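Local coordinates for cell division control protein 4 (Saccharomyces cerevisiae, PDB 3V7D) that recognises phosphorylated proteins, among them the CDK inhibitor SIC1, for an SCF ubiquitin ligase that marks them for proteasomal degradation, at residues L74-L78 against R90-S94; L102-Y106 against N404-S408; G138-I144 against D162-L168; G286-L292 against H309-Y314; A328-I334 against Q349-V355. The protein carries 1 engineered substitution. All blocks are in the same frame, centred on the assembly; numbering follows the deposited sequence.

Overall arrangement
Interaction 1 comes first along the chain: 74-78 and 90-94 close a short loop of 11 residues where helix 71-81 meets the start of the long helix 87-106. Interaction 2 uses the far end of that same helix, its centre about 21 Å from that of interaction 1, and closes a loop of 297 residues on the WD 7 repeat. Interactions 3, 4 and 5 follow one another inside this loop without crossing. Each joins a turn of one WD repeat to the start of the next: WD 1 to WD 2, WD 4 to WD 5, WD 5 to WD 6. Interactions 4 and 5 touch, R312 O lying 2.8 Å from M330 N.

Interaction 1 of 5, residues L74-L78 against R90-S94; sequences LNLKL and RLRLS
L78 pushes its isobutyl group into the angle between R90, L91 and S94, where helix 71-81 packs against helix 87-106 in the all-helical region between the F-box and the WD40 propeller. The two segment axes run nearly perpendicular, at 94°. L78 turns CG away from its own carbonyl carbon and beside the backbone N (chi1 -74°), which carries CD1 across to the second helix. There L78 CD1 rests 3.7 Å from S94 CB and 3.8 Å from L91 CD2, and it also touches the carbonyl oxygen of R90; L78 CD2 lies on S94 CB as well. L91 CD2 is shared: it meets L78 CD1, L74 CD2 at 4.3 Å and the amide oxygen of N75, OD1, at 3.7 Å. L91 also packs on W56 and L60, tying this corner to helix 53-62, which precedes it.

R90 begins as an apolar partner, its CB 4.1 Å from L78 CB. The chain then runs extended from CG to NE and lays CD alongside L78 O. R90 NE is held by the carbonyl oxygen of Y82 in the connection between the helices. A water links the two helices, accepting from R90 NH1 at 2.8 Å and donating to N75 O at 2.9 Å.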
# COMPACT_ATOMS: atom_id res chain seq x y z
N LEU B 74 5.39 9.66 -0.71
CA LEU B 74 6.11 9.02 -1.80
C LEU B 74 6.86 10.05 -2.62
O LEU B 74 8.04 9.88 -2.90
CB LEU B 74 5.16 8.24 -2.72
CG LEU B 74 5.87 7.64 -3.95
CD1 LEU B 74 6.80 6.51 -3.54
CD2 LEU B 74 4.89 7.18 -5.02
N ASN B 75 6.17 11.13 -2.98
CA ASN B 75 6.74 12.22 -3.76
C ASN B 75 8.00 12.81 -3.14
O ASN B 75 9.00 13.02 -3.82
CB ASN B 75 5.72 13.34 -3.96
CG ASN B 75 5.08 13.29 -5.33
OD1 ASN B 75 5.72 12.90 -6.30
ND2 ASN B 75 3.82 13.69 -5.40
N LEU B 76 7.93 13.07 -1.84
CA LEU B 76 9.06 13.61 -1.09
C LEU B 76 10.24 12.65 -1.11
O LEU B 76 11.38 13.04 -1.38
CB LEU B 76 8.65 13.90 0.35
CG LEU B 76 9.72 14.60 1.17
CD1 LEU B 76 10.06 15.95 0.57
CD2 LEU B 76 9.26 14.75 2.60
N LYS B 77 9.97 11.39 -0.80
CA LYS B 77 10.97 10.33 -0.85
C LYS B 77 11.63 10.26 -2.24
O LYS B 77 12.84 10.08 -2.35
CB LYS B 77 10.33 9.00 -0.48
CG LYS B 77 11.29 7.83 -0.39
CD LYS B 77 10.58 6.58 0.11
CE LYS B 77 10.56 5.45 -0.93
NZ LYS B 77 9.81 4.25 -0.46
N LEU B 78 10.81 10.41 -3.28
CA LEU B 78 11.31 10.41 -4.66
C LEU B 78 12.19 11.63 -4.96
O LEU B 78 13.17 11.54 -5.71
CB LEU B 78 10.15 10.32 -5.65
CG LEU B 78 9.49 8.94 -5.75
CD1 LEU B 78 8.36 8.94 -6.78
CD2 LEU B 78 10.53 7.88 -6.10
N ARG B 90 10.08 11.33 -12.00
CA ARG B 90 10.24 10.63 -10.73
C ARG B 90 9.19 9.54 -10.61
O ARG B 90 9.50 8.39 -10.29
CB ARG B 90 10.11 11.60 -9.56
CG ARG B 90 11.32 12.47 -9.29
CD ARG B 90 11.01 13.53 -8.24
NE ARG B 90 12.13 14.44 -8.02
CZ ARG B 90 12.01 15.67 -7.52
NH1 ARG B 90 10.81 16.14 -7.19
NH2 ARG B 90 13.08 16.43 -7.36
N LEU B 91 7.94 9.91 -10.87
CA LEU B 91 6.82 8.99 -10.74
C LEU B 91 6.88 7.87 -11.78
O LEU B 91 6.51 6.73 -11.50
CB LEU B 91 5.49 9.75 -10.85
CG LEU B 91 5.13 10.69 -9.69
CD1 LEU B 91 3.81 11.37 -9.97
CD2 LEU B 91 5.08 9.95 -8.36
N ARG B 92 7.33 8.20 -12.99
CA ARG B 92 7.49 7.20 -14.03
C ARG B 92 8.57 6.19 -13.65
O ARG B 92 8.37 4.98 -13.76
CB ARG B 92 7.80 7.84 -15.39
CG ARG B 92 8.27 6.84 -16.46
CD ARG B 92 8.26 7.44 -17.87
NE ARG B 92 8.99 8.70 -17.94
CZ ARG B 92 10.28 8.80 -18.24
NH1 ARG B 92 10.98 7.70 -18.49
NH2 ARG B 92 10.87 9.99 -18.28
N LEU B 93 9.72 6.69 -13.20
CA LEU B 93 10.81 5.80 -12.79
C LEU B 93 10.41 4.92 -11.60
O LEU B 93 10.76 3.74 -11.55
CB LEU B 93 12.08 6.60 -12.46
CG LEU B 93 12.78 7.32 -13.62
CD1 LEU B 93 14.26 7.52 -13.30
CD2 LEU B 93 12.62 6.59 -14.95
N SER B 94 9.68 5.50 -10.66
CA SER B 94 9.18 4.75 -9.52
C SER B 94 8.25 3.65 -10.01
O SER B 94 8.32 2.52 -9.54
CB SER B 94 8.43 5.68 -8.56
OG SER B 94 7.90 4.96 -7.46
O HOH W 1 8.62 14.66 -6.21

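Interaction 2 of 5, residues L102-Y106 against N404-S408; sequences LKNWY and NILVS
The last turn of helix 87-106, L102-Y106, runs at 49° to strand 405-408, with 10.9 Å between the segment axes, so side chains bridge the whole distance between the helical stalk and a blade of the WD40 propeller. I405 fills the centre. Its chi1 of -70° sets CG1 beside the backbone N and CG2 anti to it; chi2 then folds CD1 over toward Y106, while CG2 meets W105. I405 CD1 comes 3.5 Å from Y106 CE1; I405 CG2 lies 3.6 Å from W105 CZ3. The indole reaches further along the strand, W105 CZ3 meeting V407 CG2 at 3.8 Å, close to the ring plane. Beyond the two segments, W105 stacks on F463 and its NE1 donates to the carbonyl of G443, which helps fix the rotation of the ring.

L102 CD1 does double duty: it packs on N404 CB at 3.8 Å and covers one face of the Y106 ring near its rim. The N404 amide is turned 82° from that ring and holds polar partners elsewhere, ND2 donating to E63 O and OD1 accepting from R420 NE. Y106 OH donates to N404 O at 2.8 Å, approaching at a C=O...donor angle of 113° and tilted from the carbonyl plane.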
# COMPACT_ATOMS: atom_id res chain seq x y z
N LEU B 102 7.34 -6.23 -8.95
CA LEU B 102 6.09 -6.95 -8.73
C LEU B 102 5.97 -8.14 -9.67
O LEU B 102 5.54 -9.22 -9.26
CB LEU B 102 4.88 -6.03 -8.89
CG LEU B 102 3.52 -6.69 -8.63
CD1 LEU B 102 3.46 -7.23 -7.20
CD2 LEU B 102 2.37 -5.73 -8.89
N LYS B 103 6.35 -7.95 -10.93
CA LYS B 103 6.30 -9.02 -11.92
C LYS B 103 7.17 -10.20 -11.50
O LYS B 103 6.80 -11.35 -11.72
CB LYS B 103 6.69 -8.52 -13.31
CG LYS B 103 5.51 -8.01 -14.12
CD LYS B 103 5.95 -7.42 -15.45
CE LYS B 103 4.80 -7.37 -16.44
NZ LYS B 103 3.58 -6.74 -15.87
N ASN B 104 8.32 -9.91 -10.91
CA ASN B 104 9.19 -10.96 -10.38
C ASN B 104 8.52 -11.74 -9.24
O ASN B 104 8.50 -12.96 -9.26
CB ASN B 104 10.54 -10.40 -9.94
CG ASN B 104 11.36 -9.87 -11.09
OD1 ASN B 104 11.16 -10.26 -12.25
ND2 ASN B 104 12.29 -8.97 -10.80
N TRP B 105 7.96 -11.01 -8.27
CA TRP B 105 7.19 -11.62 -7.19
C TRP B 105 6.07 -12.52 -7.71
O TRP B 105 5.78 -13.56 -7.13
CB TRP B 105 6.56 -10.53 -6.31
CG TRP B 105 7.43 -9.97 -5.23
CD1 TRP B 105 8.27 -8.91 -5.32
CD2 TRP B 105 7.51 -10.44 -3.87
NE1 TRP B 105 8.89 -8.68 -4.11
CE2 TRP B 105 8.44 -9.61 -3.20
CE3 TRP B 105 6.90 -11.48 -3.15
CZ2 TRP B 105 8.77 -9.78 -1.86
CZ3 TRP B 105 7.23 -11.65 -1.82
CH2 TRP B 105 8.15 -10.81 -1.19
N TYR B 106 5.43 -12.10 -8.81
CA TYR B 106 4.28 -12.81 -9.37
C TYR B 106 4.67 -13.93 -10.33
O TYR B 106 3.86 -14.80 -10.63
CB TYR B 106 3.36 -11.83 -10.10
CG TYR B 106 2.40 -11.05 -9.22
CD1 TYR B 106 2.31 -11.30 -7.86
CD2 TYR B 106 1.56 -10.08 -9.77
CE1 TYR B 106 1.42 -10.60 -7.06
CE2 TYR B 106 0.68 -9.37 -8.98
CZ TYR B 106 0.61 -9.64 -7.63
OH TYR B 106 -0.28 -8.94 -6.84
N ASN B 404 -0.68 -6.34 -2.67
CA ASN B 404 -0.36 -7.22 -3.78
C ASN B 404 0.09 -8.62 -3.38
O ASN B 404 -0.13 -9.59 -4.10
CB ASN B 404 0.71 -6.57 -4.66
CG ASN B 404 0.19 -5.36 -5.41
OD1 ASN B 404 -0.94 -5.37 -5.90
ND2 ASN B 404 1.00 -4.33 -5.51
N ILE B 405 0.73 -8.73 -2.21
CA ILE B 405 1.41 -9.96 -1.82
C ILE B 405 1.12 -10.36 -0.38
O ILE B 405 1.10 -9.51 0.51
CB ILE B 405 2.94 -9.81 -1.99
CG1 ILE B 405 3.33 -9.75 -3.47
CG2 ILE B 405 3.69 -10.95 -1.31
CD1 ILE B 405 3.27 -11.10 -4.15
N LEU B 406 0.88 -11.65 -0.16
CA LEU B 406 0.86 -12.23 1.17
C LEU B 406 2.00 -13.25 1.29
O LEU B 406 2.15 -14.12 0.43
CB LEU B 406 -0.48 -12.91 1.46
CG LEU B 406 -0.57 -13.83 2.69
CD1 LEU B 406 -0.48 -13.02 3.97
CD2 LEU B 406 -1.84 -14.69 2.67
N VAL B 407 2.79 -13.13 2.35
CA VAL B 407 3.79 -14.15 2.67
C VAL B 407 3.48 -14.68 4.06
O VAL B 407 3.36 -13.90 5.00
CB VAL B 407 5.23 -13.57 2.65
CG1 VAL B 407 6.23 -14.66 3.03
CG2 VAL B 407 5.56 -13.01 1.28
N SER B 408 3.35 -15.99 4.20
CA SER B 408 2.98 -16.58 5.49
C SER B 408 3.91 -17.72 5.89
O SER B 408 4.51 -18.37 5.04
CB SER B 408 1.53 -17.07 5.47
OG SER B 408 1.30 -17.93 4.37

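Interaction 3 of 5, residues G138-I144 against D162-L168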
# COMPACT_ATOMS: atom_id res chain seq x y z
N GLY B 138 15.65 -10.03 17.74
CA GLY B 138 15.87 -10.31 19.15
C GLY B 138 15.56 -11.76 19.46
O GLY B 138 14.74 -12.39 18.78
N ALA B 139 16.21 -12.31 20.48
CA ALA B 139 15.93 -13.67 20.90
C ALA B 139 16.07 -13.85 22.41
O ALA B 139 16.37 -12.91 23.14
CB ALA B 139 16.82 -14.66 20.16
N ASP B 140 15.84 -15.08 22.87
CA ASP B 140 15.93 -15.38 24.28
C ASP B 140 17.38 -15.57 24.72
O ASP B 140 17.65 -15.91 25.87
CB ASP B 140 15.10 -16.61 24.63
CG ASP B 140 14.45 -16.50 26.00
OD1 ASP B 140 13.84 -15.45 26.28
OD2 ASP B 140 14.56 -17.46 26.79
N ASP B 141 18.31 -15.34 23.79
CA ASP B 141 19.73 -15.39 24.11
C ASP B 141 20.22 -14.04 24.62
O ASP B 141 21.42 -13.79 24.69
CB ASP B 141 20.55 -15.83 22.88
CG ASP B 141 20.54 -14.79 21.76
OD1 ASP B 141 19.64 -13.92 21.74
OD2 ASP B 141 21.43 -14.86 20.88
N LYS B 142 19.27 -13.16 24.96
CA LYS B 142 19.54 -11.84 25.52
C LYS B 142 20.19 -10.87 24.53
O LYS B 142 20.57 -9.76 24.90
CB LYS B 142 20.38 -11.94 26.80
CG LYS B 142 19.84 -12.91 27.85
CD LYS B 142 20.81 -13.04 29.03
CE LYS B 142 20.32 -14.09 30.02
NZ LYS B 142 21.24 -14.24 31.19
N MET B 143 20.30 -11.28 23.27
CA MET B 143 21.00 -10.49 22.26
C MET B 143 20.08 -9.82 21.24
O MET B 143 18.99 -10.31 20.94
CB MET B 143 22.02 -11.35 21.52
CG MET B 143 23.06 -11.98 22.41
SD MET B 143 23.89 -10.75 23.43
CE MET B 143 25.20 -11.73 24.16
N ILE B 144 20.55 -8.70 20.70
CA ILE B 144 19.91 -8.05 19.57
C ILE B 144 20.91 -8.03 18.42
O ILE B 144 22.03 -7.55 18.58
CB ILE B 144 19.51 -6.60 19.90
CG1 ILE B 144 18.49 -6.58 21.04
CG2 ILE B 144 18.95 -5.91 18.67
CD1 ILE B 144 18.04 -5.19 21.44
N ASP B 162 19.84 -8.38 30.47
CA ASP B 162 20.14 -9.48 31.37
C ASP B 162 19.10 -10.59 31.23
O ASP B 162 19.19 -11.63 31.89
CB ASP B 162 20.20 -8.99 32.81
CG ASP B 162 21.31 -7.97 33.03
OD1 ASP B 162 22.45 -8.22 32.58
OD2 ASP B 162 21.03 -6.91 33.63
N GLY B 163 18.10 -10.36 30.38
CA GLY B 163 17.08 -11.34 30.09
C GLY B 163 16.80 -11.40 28.60
O GLY B 163 17.34 -10.59 27.83
N GLY B 164 15.96 -12.34 28.18
CA GLY B 164 15.62 -12.49 26.78
C GLY B 164 14.91 -11.26 26.23
O GLY B 164 14.20 -10.57 26.94
N VAL B 165 15.13 -10.99 24.94
CA VAL B 165 14.51 -9.86 24.28
C VAL B 165 13.22 -10.31 23.61
O VAL B 165 13.23 -11.23 22.80
CB VAL B 165 15.43 -9.28 23.19
CG1 VAL B 165 14.80 -8.06 22.54
CG2 VAL B 165 16.80 -8.93 23.79
N TRP B 166 12.11 -9.67 23.96
CA TRP B 166 10.81 -10.11 23.45
C TRP B 166 10.02 -9.02 22.72
O TRP B 166 8.93 -9.28 22.21
CB TRP B 166 9.98 -10.73 24.57
CG TRP B 166 10.44 -12.10 24.92
CD1 TRP B 166 11.44 -12.44 25.78
CD2 TRP B 166 9.92 -13.34 24.41
NE1 TRP B 166 11.58 -13.80 25.84
CE2 TRP B 166 10.66 -14.38 25.01
CE3 TRP B 166 8.90 -13.66 23.51
CZ2 TRP B 166 10.41 -15.72 24.73
CZ3 TRP B 166 8.66 -14.99 23.23
CH2 TRP B 166 9.41 -16.01 23.84
N ALA B 167 10.58 -7.82 22.65
CA ALA B 167 9.94 -6.74 21.92
C ALA B 167 10.97 -5.77 21.35
O ALA B 167 11.93 -5.39 22.03
CB ALA B 167 8.95 -6.00 22.81
N LEU B 168 10.77 -5.38 20.10
CA LEU B 168 11.68 -4.48 19.40
C LEU B 168 10.90 -3.46 18.59
O LEU B 168 9.89 -3.79 17.97
CB LEU B 168 12.57 -5.26 18.42
CG LEU B 168 13.84 -5.93 18.91
CD1 LEU B 168 14.54 -6.57 17.72
CD2 LEU B 168 14.75 -4.92 19.59
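This contact belongs to a junction between neighbouring blades of the WD40 propeller: the tight turn after strand 134-139 in WD 1 sits on the chain entering strand 165-170 of WD 2. V165 is at its heart. V165 N donates to A139 O at 2.9 Å. The two methyls of V165 part: CG1 lies over G138, which has no side chain, and V165 CG2, set beside the backbone N, reaches I144 CG1 at 4.0 Å and the backbone of K142 and M143. Further along, I144 CD1 and L168 CD2 meet at 3.8 Å as the two side chains run antiparallel alongside each other.

D140 holds the indole of W166. W166 NE1 donates to D140 OD1 at 2.8 Å, on the anti side of a carboxylate turned 73° from the ring but tilted out of the carboxylate plane; the bond is bent, at 142°. W166 also packs on an apolar side chain of the bound peptide, so D140 probably helps to set a residue that lines the peptide site. K142 lies extended along the backbone of 162-163, with K142 CG 3.4 Å from G163 O and K142 CE 3.3 Å from D162 O. Within the turn, D141 OD1 accepts from M143 N, an Asx turn, and from H120 ND1, the Asp-His pairing of WD40 repeats.

Interaction 4 of 5, residues G286-L292 against H309-Y314; sequences GSYDNTL and HTDRIY
Y288 lies flat against R312: the guanidinium stacks on the ring with planes only 5° apart, and R312 CZ stands 3.9 Å from the Y288 ring centroid, a cation-pi contact. The aliphatic part of R312 uses the same face, R312 CD meeting Y288 CD1 at 3.6 Å. R312 NH1 is held in its guanidinium plane by Y314 OH at 3.1 Å, which helps fix the rotation of the group. Y288 CE1 sits over one face of the Y314 ring, near the rim, and Y288 OH is hydrogen-bonded to a modified side chain of the bound peptide. These residues line the peptide-binding surface of the WD40 propeller, consistent with recognition of phosphorylated targets, where the WD 4 turn meets the start of WD 5. I313 fills the junction: I313 N donates to S287 O at 3.1 Å, I313 CD1 packs on L292 CD1 at 3.9 Å, and I313 CG2 lies over G286 CA. N290 packs at the other end of the contact, N290 CB 3.4 Å from D311 O and its CA making a CA-H...O contact with the same oxygen.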
# COMPACT_ATOMS: atom_id res chain seq x y z
N GLY B 286 -4.16 -4.37 24.45
CA GLY B 286 -4.96 -5.57 24.59
C GLY B 286 -4.38 -6.47 25.67
O GLY B 286 -3.16 -6.57 25.80
N SER B 287 -5.24 -7.12 26.44
CA SER B 287 -4.79 -7.87 27.60
C SER B 287 -5.34 -9.29 27.69
O SER B 287 -6.34 -9.62 27.05
CB SER B 287 -5.13 -7.12 28.90
OG SER B 287 -5.04 -7.96 30.04
N TYR B 288 -4.68 -10.11 28.50
CA TYR B 288 -5.15 -11.45 28.82
C TYR B 288 -6.41 -11.43 29.70
O TYR B 288 -6.97 -12.49 29.99
CB TYR B 288 -4.05 -12.26 29.51
CG TYR B 288 -3.03 -12.85 28.55
CD1 TYR B 288 -3.22 -12.78 27.18
CD2 TYR B 288 -1.89 -13.49 29.03
CE1 TYR B 288 -2.30 -13.32 26.30
CE2 TYR B 288 -0.96 -14.04 28.16
CZ TYR B 288 -1.17 -13.95 26.79
OH TYR B 288 -0.25 -14.49 25.92
N ASP B 289 -6.85 -10.24 30.12
CA ASP B 289 -8.11 -10.12 30.86
C ASP B 289 -9.33 -10.02 29.95
O ASP B 289 -10.42 -9.67 30.40
CB ASP B 289 -8.07 -8.94 31.84
CG ASP B 289 -7.98 -7.58 31.14
OD1 ASP B 289 -8.22 -7.49 29.92
OD2 ASP B 289 -7.66 -6.59 31.84
N ASN B 290 -9.13 -10.32 28.66
CA ASN B 290 -10.19 -10.31 27.65
C ASN B 290 -10.71 -8.93 27.25
O ASN B 290 -11.74 -8.82 26.59
CB ASN B 290 -11.38 -11.21 28.05
CG ASN B 290 -10.94 -12.52 28.65
OD1 ASN B 290 -9.77 -12.89 28.59
ND2 ASN B 290 -11.89 -13.25 29.25
N THR B 291 -10.01 -7.88 27.65
CA THR B 291 -10.45 -6.52 27.35
C THR B 291 -9.37 -5.71 26.66
O THR B 291 -8.18 -6.04 26.72
CB THR B 291 -10.84 -5.76 28.63
OG1 THR B 291 -9.66 -5.46 29.39
CG2 THR B 291 -11.80 -6.58 29.49
N LEU B 292 -9.78 -4.64 26.00
CA LEU B 292 -8.84 -3.67 25.47
C LEU B 292 -9.12 -2.31 26.08
O LEU B 292 -10.25 -2.02 26.48
CB LEU B 292 -8.93 -3.57 23.95
CG LEU B 292 -8.73 -4.87 23.17
CD1 LEU B 292 -10.07 -5.49 22.82
CD2 LEU B 292 -7.91 -4.59 21.93
N HIS B 309 -15.16 -9.62 24.40
CA HIS B 309 -14.44 -10.86 24.11
C HIS B 309 -14.57 -11.79 25.30
O HIS B 309 -14.64 -11.34 26.45
CB HIS B 309 -12.96 -10.58 23.79
CG HIS B 309 -12.71 -10.13 22.38
ND1 HIS B 309 -12.86 -10.97 21.29
CD2 HIS B 309 -12.32 -8.94 21.87
CE1 HIS B 309 -12.58 -10.31 20.18
NE2 HIS B 309 -12.24 -9.08 20.51
N THR B 310 -14.62 -13.09 25.04
CA THR B 310 -14.80 -14.06 26.12
C THR B 310 -13.49 -14.77 26.46
O THR B 310 -13.47 -15.71 27.26
CB THR B 310 -15.87 -15.10 25.76
OG1 THR B 310 -15.58 -15.65 24.47
CG2 THR B 310 -17.25 -14.46 25.73
N ASP B 311 -12.39 -14.32 25.85
CA ASP B 311 -11.08 -14.89 26.14
C ASP B 311 -9.95 -13.92 25.81
O ASP B 311 -10.19 -12.81 25.35
CB ASP B 311 -10.90 -16.23 25.42
CG ASP B 311 -10.10 -17.22 26.24
OD1 ASP B 311 -9.32 -16.78 27.10
OD2 ASP B 311 -10.27 -18.44 26.03
N ARG B 312 -8.71 -14.35 26.07
CA ARG B 312 -7.52 -13.52 25.92
C ARG B 312 -7.44 -12.73 24.62
O ARG B 312 -7.79 -13.24 23.55
CB ARG B 312 -6.27 -14.40 26.01
CG ARG B 312 -6.06 -15.10 27.33
CD ARG B 312 -4.81 -15.96 27.26
NE ARG B 312 -4.31 -16.34 28.58
CZ ARG B 312 -3.18 -17.00 28.79
NH1 ARG B 312 -2.42 -17.36 27.76
NH2 ARG B 312 -2.81 -17.30 30.02
N ILE B 313 -6.99 -11.49 24.72
CA ILE B 313 -6.68 -10.70 23.54
C ILE B 313 -5.21 -10.91 23.20
O ILE B 313 -4.34 -10.74 24.05
CB ILE B 313 -6.91 -9.19 23.77
CG1 ILE B 313 -8.24 -8.93 24.48
CG2 ILE B 313 -6.82 -8.44 22.44
CD1 ILE B 313 -9.46 -9.27 23.66
N TYR B 314 -4.93 -11.29 21.96
CA TYR B 314 -3.57 -11.59 21.56
C TYR B 314 -2.98 -10.54 20.62
O TYR B 314 -1.76 -10.39 20.53
CB TYR B 314 -3.49 -12.98 20.92
CG TYR B 314 -3.21 -14.08 21.91
CD1 TYR B 314 -4.24 -14.69 22.61
CD2 TYR B 314 -1.91 -14.49 22.17
CE1 TYR B 314 -3.99 -15.69 23.53
CE2 TYR B 314 -1.65 -15.49 23.08
CZ TYR B 314 -2.69 -16.09 23.76
OH TYR B 314 -2.42 -17.08 24.67
O HOH W 2 -14.31 -8.35 27.46
O HOH W 3 -12.94 -7.53 24.81

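Interaction 5 of 5, residues A328-I334 against Q349-V355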
# COMPACT_ATOMS: atom_id res chain seq x y z
N ALA B 328 -8.10 -9.14 18.16
CA ALA B 328 -8.09 -10.56 17.84
C ALA B 328 -7.93 -11.37 19.12
O ALA B 328 -7.09 -11.04 19.96
CB ALA B 328 -6.99 -10.89 16.85
N SER B 329 -8.71 -12.43 19.26
CA SER B 329 -8.80 -13.10 20.55
C SER B 329 -8.68 -14.62 20.50
O SER B 329 -8.86 -15.24 19.45
CB SER B 329 -10.10 -12.71 21.27
OG SER B 329 -10.33 -13.54 22.40
N MET B 330 -8.40 -15.20 21.66
CA MET B 330 -8.37 -16.64 21.82
C MET B 330 -9.78 -17.23 21.66
O MET B 330 -9.94 -18.43 21.46
CB MET B 330 -7.79 -17.00 23.19
CG MET B 330 -7.52 -18.48 23.40
SD MET B 330 -6.72 -18.80 24.98
CE MET B 330 -6.79 -20.59 25.04
N ASP B 331 -10.80 -16.37 21.74
CA ASP B 331 -12.17 -16.82 21.53
C ASP B 331 -12.51 -17.06 20.05
O ASP B 331 -13.66 -17.28 19.71
CB ASP B 331 -13.19 -15.87 22.18
CG ASP B 331 -13.21 -14.47 21.56
OD1 ASP B 331 -12.73 -14.29 20.42
OD2 ASP B 331 -13.73 -13.55 22.22
N THR B 332 -11.48 -16.99 19.20
CA THR B 332 -11.58 -17.22 17.76
C THR B 332 -12.25 -16.08 16.99
O THR B 332 -12.39 -16.16 15.77
CB THR B 332 -12.31 -18.54 17.39
OG1 THR B 332 -13.72 -18.39 17.60
CG2 THR B 332 -11.78 -19.72 18.21
N THR B 333 -12.67 -15.03 17.69
CA THR B 333 -13.35 -13.93 17.01
C THR B 333 -12.44 -12.73 16.80
O THR B 333 -11.44 -12.55 17.50
CB THR B 333 -14.61 -13.46 17.78
OG1 THR B 333 -14.23 -12.71 18.93
CG2 THR B 333 -15.47 -14.64 18.19
N ILE B 334 -12.81 -11.91 15.82
CA ILE B 334 -12.18 -10.62 15.60
C ILE B 334 -13.24 -9.55 15.77
O ILE B 334 -14.33 -9.66 15.20
CB ILE B 334 -11.61 -10.51 14.18
CG1 ILE B 334 -10.56 -11.59 13.94
CG2 ILE B 334 -11.02 -9.13 13.96
CD1 ILE B 334 -10.31 -11.87 12.48
N GLN B 349 -16.26 -13.69 12.24
CA GLN B 349 -16.09 -15.08 12.60
C GLN B 349 -15.59 -15.87 11.39
O GLN B 349 -16.38 -16.33 10.57
CB GLN B 349 -17.42 -15.66 13.10
CG GLN B 349 -17.31 -17.06 13.69
CD GLN B 349 -16.45 -17.10 14.93
OE1 GLN B 349 -16.85 -16.62 16.00
NE2 GLN B 349 -15.25 -17.66 14.80
N GLY B 350 -14.27 -16.03 11.27
CA GLY B 350 -13.69 -16.73 10.15
C GLY B 350 -12.54 -17.65 10.54
O GLY B 350 -11.76 -18.09 9.69
N HIS B 351 -12.44 -17.93 11.83
CA HIS B 351 -11.41 -18.81 12.36
C HIS B 351 -12.03 -19.70 13.42
O HIS B 351 -12.98 -19.30 14.10
CB HIS B 351 -10.28 -17.99 13.00
CG HIS B 351 -9.61 -17.04 12.06
ND1 HIS B 351 -8.70 -17.45 11.11
CD2 HIS B 351 -9.70 -15.69 11.94
CE1 HIS B 351 -8.26 -16.40 10.44
NE2 HIS B 351 -8.86 -15.32 10.92
N THR B 352 -11.49 -20.91 13.58
CA THR B 352 -11.99 -21.83 14.60
C THR B 352 -10.93 -22.09 15.66
O THR B 352 -10.99 -23.07 16.40
CB THR B 352 -12.43 -23.17 13.98
OG1 THR B 352 -11.29 -23.87 13.48
CG2 THR B 352 -13.43 -22.94 12.85
N ALA B 353 -9.95 -21.19 15.74
CA ALA B 353 -8.90 -21.31 16.74
C ALA B 353 -8.44 -19.93 17.19
O ALA B 353 -8.95 -18.92 16.71
CB ALA B 353 -7.73 -22.10 16.17
N LEU B 354 -7.48 -19.90 18.12
CA LEU B 354 -6.88 -18.66 18.59
C LEU B 354 -6.47 -17.75 17.43
O LEU B 354 -5.68 -18.16 16.57
CB LEU B 354 -5.64 -19.00 19.44
CG LEU B 354 -4.97 -17.96 20.34
CD1 LEU B 354 -4.08 -18.67 21.35
CD2 LEU B 354 -4.15 -16.95 19.56
N VAL B 355 -7.00 -16.53 17.41
CA VAL B 355 -6.53 -15.55 16.43
C VAL B 355 -5.49 -14.64 17.09
O VAL B 355 -5.84 -13.80 17.92
CB VAL B 355 -7.68 -14.68 15.88
CG1 VAL B 355 -7.18 -13.83 14.71
CG2 VAL B 355 -8.86 -15.56 15.44
O HOH W 4 -12.63 -14.78 13.64
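T332, at the end of the turn in WD 5, plugs into the loop 349-355 that opens WD 6, a seam between neighbouring blades of the WD40 propeller. From CB outward, each atom has a partner in that loop. T332 CB lies 3.4 Å from both H351 O and A353 O. T332 CG2, beside the backbone N, presses on the A353 backbone and comes 3.3 Å from A353 O. OG1 stands between the backbone N and the carbonyl carbon (chi1 75°), pointing to Q349, whose chain bends at chi2 to bring its amide back. Q349 NE2 donates to T332 OG1 at 3.3 Å, almost straight at 160° and near the amide plane, while Q349 OE1 touches T333 CG2.

Behind the turn, S329 O is gripped from opposite faces of its plane, by T332 N within the turn and by V355 N at 3.0 Å. V355 splits its methyls: V355 CG1 packs on A328 CB at 3.6 Å, and CG2 reaches T332 O. L354, which also packs on the bound peptide, lies against M330 CG. H351 is held by S367 and S373 through its two ring nitrogens, and I334 CD1 meets H351 CD2 at the ring edge, in plane, at 3.9 Å.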